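Local coordinates for protein FACT-Spt16 (Cicer arietinum, PDB 5CE6) that forms the N-terminal domain of a FACT histone chaperone subunit, has an aminopeptidase-like fold, and is thought to bind histones H3-H4 in transcription through chromatin, at residues 332-345 and 428-442. Sequence-based numbering, arbitrary orientation.
Sequences LLKAQEAVIGSLKP and LLADTIIINKDKTDV
Leu429 rises from strand 428-435 into the helix 332-342, its CD1 3.5 Å from Leu333 CA. Leu332 and Leu429 lie alongside each other, pointing opposite ways, with Leu332 CD2 4.1 Å from Leu429 CG. One turn on, the side chain of Gln336 lies crosswise over that of Leu429 and brings a polar link into this buried layer. With CG anti to the backbone N (chi1 -166°) and a bend at chi2, the amide is carried to the strand, where Gln336 NE2 donates to Asp431 OD2 at 3.0 Å, nearly straight (168°), in the amide plane and onto the anti lone pair. Lys449 meets both Gln336 OE1 and Asp431 OD2, while Arg315 and Thr444 hold OD1, so the buried carboxylate is gripped from several directions and probably stays ionised. This helix packing on a face of the antiparallel sheet, nearly aligned with the strand (28°), belongs to the M24 "pita-bread" fold, the aminopeptidase-like lobe of Spt16. Leu343, just past the helix, fits closely between sheet and helix 349-363; its CD1 meets Ile433 CD1 at 3.5 Å, the two side chains roughly perpendicular. Ile340 belongs to the same packed layer, its CG2 touching Val442 CG2 at 4.0 Å and facing Thr440, whose OG1 lies 3.0 Å from Leu343 O. The open side begins at Lys344, which lays its aliphatic chain by that hydroxyl while Lys344 NZ hydrogen-bonds back to Gly341 O. Pro345 rests its CD on Ile435 CG2 (3.7 Å), beside the exposed turn at Lys437.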
# COMPACT_ATOMS: atom_id res chain seq x y z
N LEU A 332 4.24 13.08 19.44
CA LEU A 332 3.97 12.30 18.23
C LEU A 332 2.50 11.90 18.15
O LEU A 332 1.89 11.98 17.08
CB LEU A 332 4.85 11.04 18.18
CG LEU A 332 4.62 10.22 16.91
CD1 LEU A 332 5.06 11.03 15.70
CD2 LEU A 332 5.40 8.91 16.98
N LEU A 333 1.94 11.44 19.26
CA LEU A 333 0.53 11.07 19.29
C LEU A 333 -0.39 12.25 18.93
O LEU A 333 -1.32 12.10 18.14
CB LEU A 333 0.17 10.47 20.66
CG LEU A 333 -1.31 10.15 20.90
CD1 LEU A 333 -1.84 9.19 19.85
CD2 LEU A 333 -1.47 9.56 22.28
N LYS A 334 -0.11 13.41 19.51
CA LYS A 334 -0.92 14.60 19.26
C LYS A 334 -0.78 15.02 17.79
O LYS A 334 -1.75 15.43 17.15
CB LYS A 334 -0.50 15.72 20.21
CG LYS A 334 -1.30 17.00 20.12
CD LYS A 334 -0.81 17.98 21.20
CE LYS A 334 -1.48 19.33 21.09
NZ LYS A 334 -1.02 20.22 22.21
N ALA A 335 0.43 14.88 17.25
CA ALA A 335 0.67 15.21 15.85
C ALA A 335 -0.04 14.24 14.92
O ALA A 335 -0.62 14.66 13.90
CB ALA A 335 2.16 15.24 15.56
N GLN A 336 0.01 12.95 15.23
CA GLN A 336 -0.67 11.96 14.40
C GLN A 336 -2.17 12.18 14.41
O GLN A 336 -2.83 12.08 13.38
CB GLN A 336 -0.36 10.53 14.88
CG GLN A 336 -0.76 9.45 13.83
CD GLN A 336 -1.48 8.25 14.44
OE1 GLN A 336 -1.91 8.29 15.58
NE2 GLN A 336 -1.61 7.18 13.65
N GLU A 337 -2.71 12.48 15.58
CA GLU A 337 -4.15 12.76 15.70
C GLU A 337 -4.53 14.00 14.90
O GLU A 337 -5.64 14.09 14.38
CB GLU A 337 -4.55 12.97 17.16
CG GLU A 337 -4.48 11.73 18.04
CD GLU A 337 -4.55 12.07 19.53
OE1 GLU A 337 -4.17 13.19 19.93
OE2 GLU A 337 -5.00 11.20 20.31
N ALA A 338 -3.61 14.96 14.81
CA ALA A 338 -3.86 16.19 14.06
C ALA A 338 -3.92 15.92 12.56
O ALA A 338 -4.72 16.52 11.84
CB ALA A 338 -2.81 17.27 14.39
N VAL A 339 -3.07 15.01 12.08
CA VAL A 339 -3.15 14.60 10.68
C VAL A 339 -4.50 13.96 10.42
O VAL A 339 -5.18 14.31 9.45
CB VAL A 339 -2.03 13.63 10.30
CG1 VAL A 339 -2.18 13.19 8.85
CG2 VAL A 339 -0.68 14.30 10.49
N ILE A 340 -4.87 13.02 11.28
CA ILE A 340 -6.14 12.30 11.10
C ILE A 340 -7.31 13.27 11.10
O ILE A 340 -8.22 13.17 10.26
CB ILE A 340 -6.30 11.22 12.19
CG1 ILE A 340 -5.24 10.12 12.00
CG2 ILE A 340 -7.70 10.63 12.15
CD1 ILE A 340 -5.20 9.11 13.14
N GLY A 341 -7.28 14.21 12.04
CA GLY A 341 -8.35 15.19 12.15
C GLY A 341 -8.43 16.15 10.98
O GLY A 341 -9.46 16.78 10.77
N SER A 342 -7.34 16.26 10.23
CA SER A 342 -7.29 17.16 9.08
C SER A 342 -7.63 16.47 7.77
O SER A 342 -7.81 17.13 6.75
CB SER A 342 -5.92 17.83 8.97
OG SER A 342 -5.68 18.69 10.07
N LEU A 343 -7.70 15.14 7.79
CA LEU A 343 -8.03 14.41 6.57
C LEU A 343 -9.55 14.34 6.39
O LEU A 343 -10.21 13.39 6.81
CB LEU A 343 -7.41 13.01 6.58
CG LEU A 343 -5.90 13.04 6.41
CD1 LEU A 343 -5.29 11.69 6.71
CD2 LEU A 343 -5.52 13.49 4.99
N LYS A 344 -10.10 15.41 5.81
CA LYS A 344 -11.53 15.56 5.63
C LYS A 344 -11.75 15.99 4.20
O LYS A 344 -10.90 16.69 3.64
CB LYS A 344 -12.08 16.64 6.57
CG LYS A 344 -11.88 16.37 8.05
CD LYS A 344 -12.81 15.28 8.55
CE LYS A 344 -12.51 14.90 9.99
NZ LYS A 344 -12.54 16.09 10.89
N PRO A 345 -12.88 15.58 3.60
CA PRO A 345 -13.13 15.96 2.20
C PRO A 345 -12.98 17.46 1.97
O PRO A 345 -13.53 18.27 2.72
CB PRO A 345 -14.57 15.50 1.98
CG PRO A 345 -14.71 14.31 2.89
CD PRO A 345 -13.94 14.70 4.13
N LEU A 428 7.19 5.63 16.30
CA LEU A 428 6.30 5.47 15.15
C LEU A 428 4.87 5.16 15.56
O LEU A 428 4.63 4.30 16.43
CB LEU A 428 6.84 4.36 14.24
CG LEU A 428 5.99 4.07 13.00
CD1 LEU A 428 6.03 5.26 12.05
CD2 LEU A 428 6.54 2.82 12.32
N LEU A 429 3.91 5.85 14.93
CA LEU A 429 2.50 5.55 15.10
C LEU A 429 1.86 5.44 13.72
O LEU A 429 2.06 6.31 12.87
CB LEU A 429 1.79 6.65 15.90
CG LEU A 429 2.03 6.65 17.40
CD1 LEU A 429 1.36 7.87 18.02
CD2 LEU A 429 1.45 5.38 18.01
N ALA A 430 1.09 4.39 13.50
CA ALA A 430 0.35 4.27 12.24
C ALA A 430 -1.03 3.71 12.47
O ALA A 430 -1.22 2.81 13.29
CB ALA A 430 1.10 3.41 11.22
N ASP A 431 -1.99 4.25 11.72
CA ASP A 431 -3.33 3.68 11.67
C ASP A 431 -3.88 3.69 10.26
O ASP A 431 -3.41 4.45 9.42
CB ASP A 431 -4.28 4.48 12.56
CG ASP A 431 -4.07 4.20 14.03
OD1 ASP A 431 -4.60 3.19 14.53
OD2 ASP A 431 -3.38 4.99 14.68
N THR A 432 -4.92 2.88 10.03
CA THR A 432 -5.63 2.89 8.74
C THR A 432 -6.93 3.65 8.93
O THR A 432 -7.69 3.38 9.86
CB THR A 432 -5.92 1.48 8.23
OG1 THR A 432 -4.68 0.78 8.13
CG2 THR A 432 -6.56 1.53 6.86
N ILE A 433 -7.17 4.64 8.08
CA ILE A 433 -8.39 5.44 8.24
C ILE A 433 -9.20 5.48 6.95
O ILE A 433 -8.63 5.42 5.86
CB ILE A 433 -8.09 6.87 8.73
CG1 ILE A 433 -7.51 7.72 7.61
CG2 ILE A 433 -7.17 6.86 9.97
CD1 ILE A 433 -7.40 9.18 8.00
N ILE A 434 -10.52 5.56 7.09
CA ILE A 434 -11.41 5.59 5.92
C ILE A 434 -12.07 6.95 5.89
O ILE A 434 -12.61 7.40 6.89
CB ILE A 434 -12.52 4.53 6.03
CG1 ILE A 434 -11.92 3.16 6.36
CG2 ILE A 434 -13.35 4.48 4.73
CD1 ILE A 434 -11.33 2.47 5.20
N ILE A 435 -12.03 7.62 4.74
CA ILE A 435 -12.65 8.94 4.65
C ILE A 435 -14.08 8.77 4.19
O ILE A 435 -14.33 8.44 3.03
CB ILE A 435 -11.96 9.88 3.64
CG1 ILE A 435 -10.45 9.96 3.93
CG2 ILE A 435 -12.62 11.27 3.67
CD1 ILE A 435 -10.08 10.33 5.37
N ASN A 436 -15.03 8.98 5.09
CA ASN A 436 -16.42 9.01 4.66
C ASN A 436 -16.87 10.46 4.55
O ASN A 436 -16.16 11.37 4.98
CB ASN A 436 -17.31 8.22 5.63
CG ASN A 436 -16.90 6.76 5.73
OD1 ASN A 436 -16.83 6.06 4.73
ND2 ASN A 436 -16.61 6.31 6.95
N LYS A 437 -18.05 10.68 3.97
CA LYS A 437 -18.54 12.03 3.75
C LYS A 437 -18.69 12.80 5.05
O LYS A 437 -18.34 13.98 5.13
CB LYS A 437 -19.88 11.97 3.01
CG LYS A 437 -20.52 13.32 2.79
CD LYS A 437 -21.34 13.31 1.50
CE LYS A 437 -22.75 13.80 1.76
NZ LYS A 437 -22.72 15.04 2.58
N ASP A 438 -19.18 12.12 6.08
CA ASP A 438 -19.58 12.77 7.32
C ASP A 438 -18.63 12.52 8.50
O ASP A 438 -18.72 13.20 9.52
CB ASP A 438 -20.98 12.30 7.70
CG ASP A 438 -21.11 10.79 7.70
OD1 ASP A 438 -20.39 10.12 6.92
OD2 ASP A 438 -21.92 10.27 8.49
N LYS A 439 -17.74 11.54 8.37
CA LYS A 439 -16.80 11.24 9.44
C LYS A 439 -15.61 10.46 8.92
O LYS A 439 -15.67 9.82 7.87
CB LYS A 439 -17.48 10.45 10.56
CG LYS A 439 -17.77 8.99 10.21
CD LYS A 439 -18.54 8.30 11.32
CE LYS A 439 -19.22 7.02 10.82
NZ LYS A 439 -18.27 5.92 10.51
N THR A 440 -14.52 10.52 9.67
CA THR A 440 -13.32 9.79 9.32
C THR A 440 -13.18 8.64 10.30
O THR A 440 -13.11 8.85 11.51
CB THR A 440 -12.12 10.73 9.38
OG1 THR A 440 -12.23 11.68 8.31
CG2 THR A 440 -10.80 9.95 9.26
N ASP A 441 -13.16 7.42 9.76
CA ASP A 441 -13.16 6.20 10.58
C ASP A 441 -11.75 5.68 10.77
O ASP A 441 -11.08 5.37 9.80
CB ASP A 441 -13.99 5.10 9.91
CG ASP A 441 -15.45 5.46 9.78
OD1 ASP A 441 -15.91 6.33 10.55
OD2 ASP A 441 -16.13 4.86 8.92
N VAL A 442 -11.31 5.58 12.02
CA VAL A 442 -10.01 4.96 12.29
C VAL A 442 -10.29 3.48 12.50
O VAL A 442 -10.80 3.10 13.54
CB VAL A 442 -9.33 5.54 13.53
CG1 VAL A 442 -7.97 4.84 13.75
CG2 VAL A 442 -9.10 7.03 13.36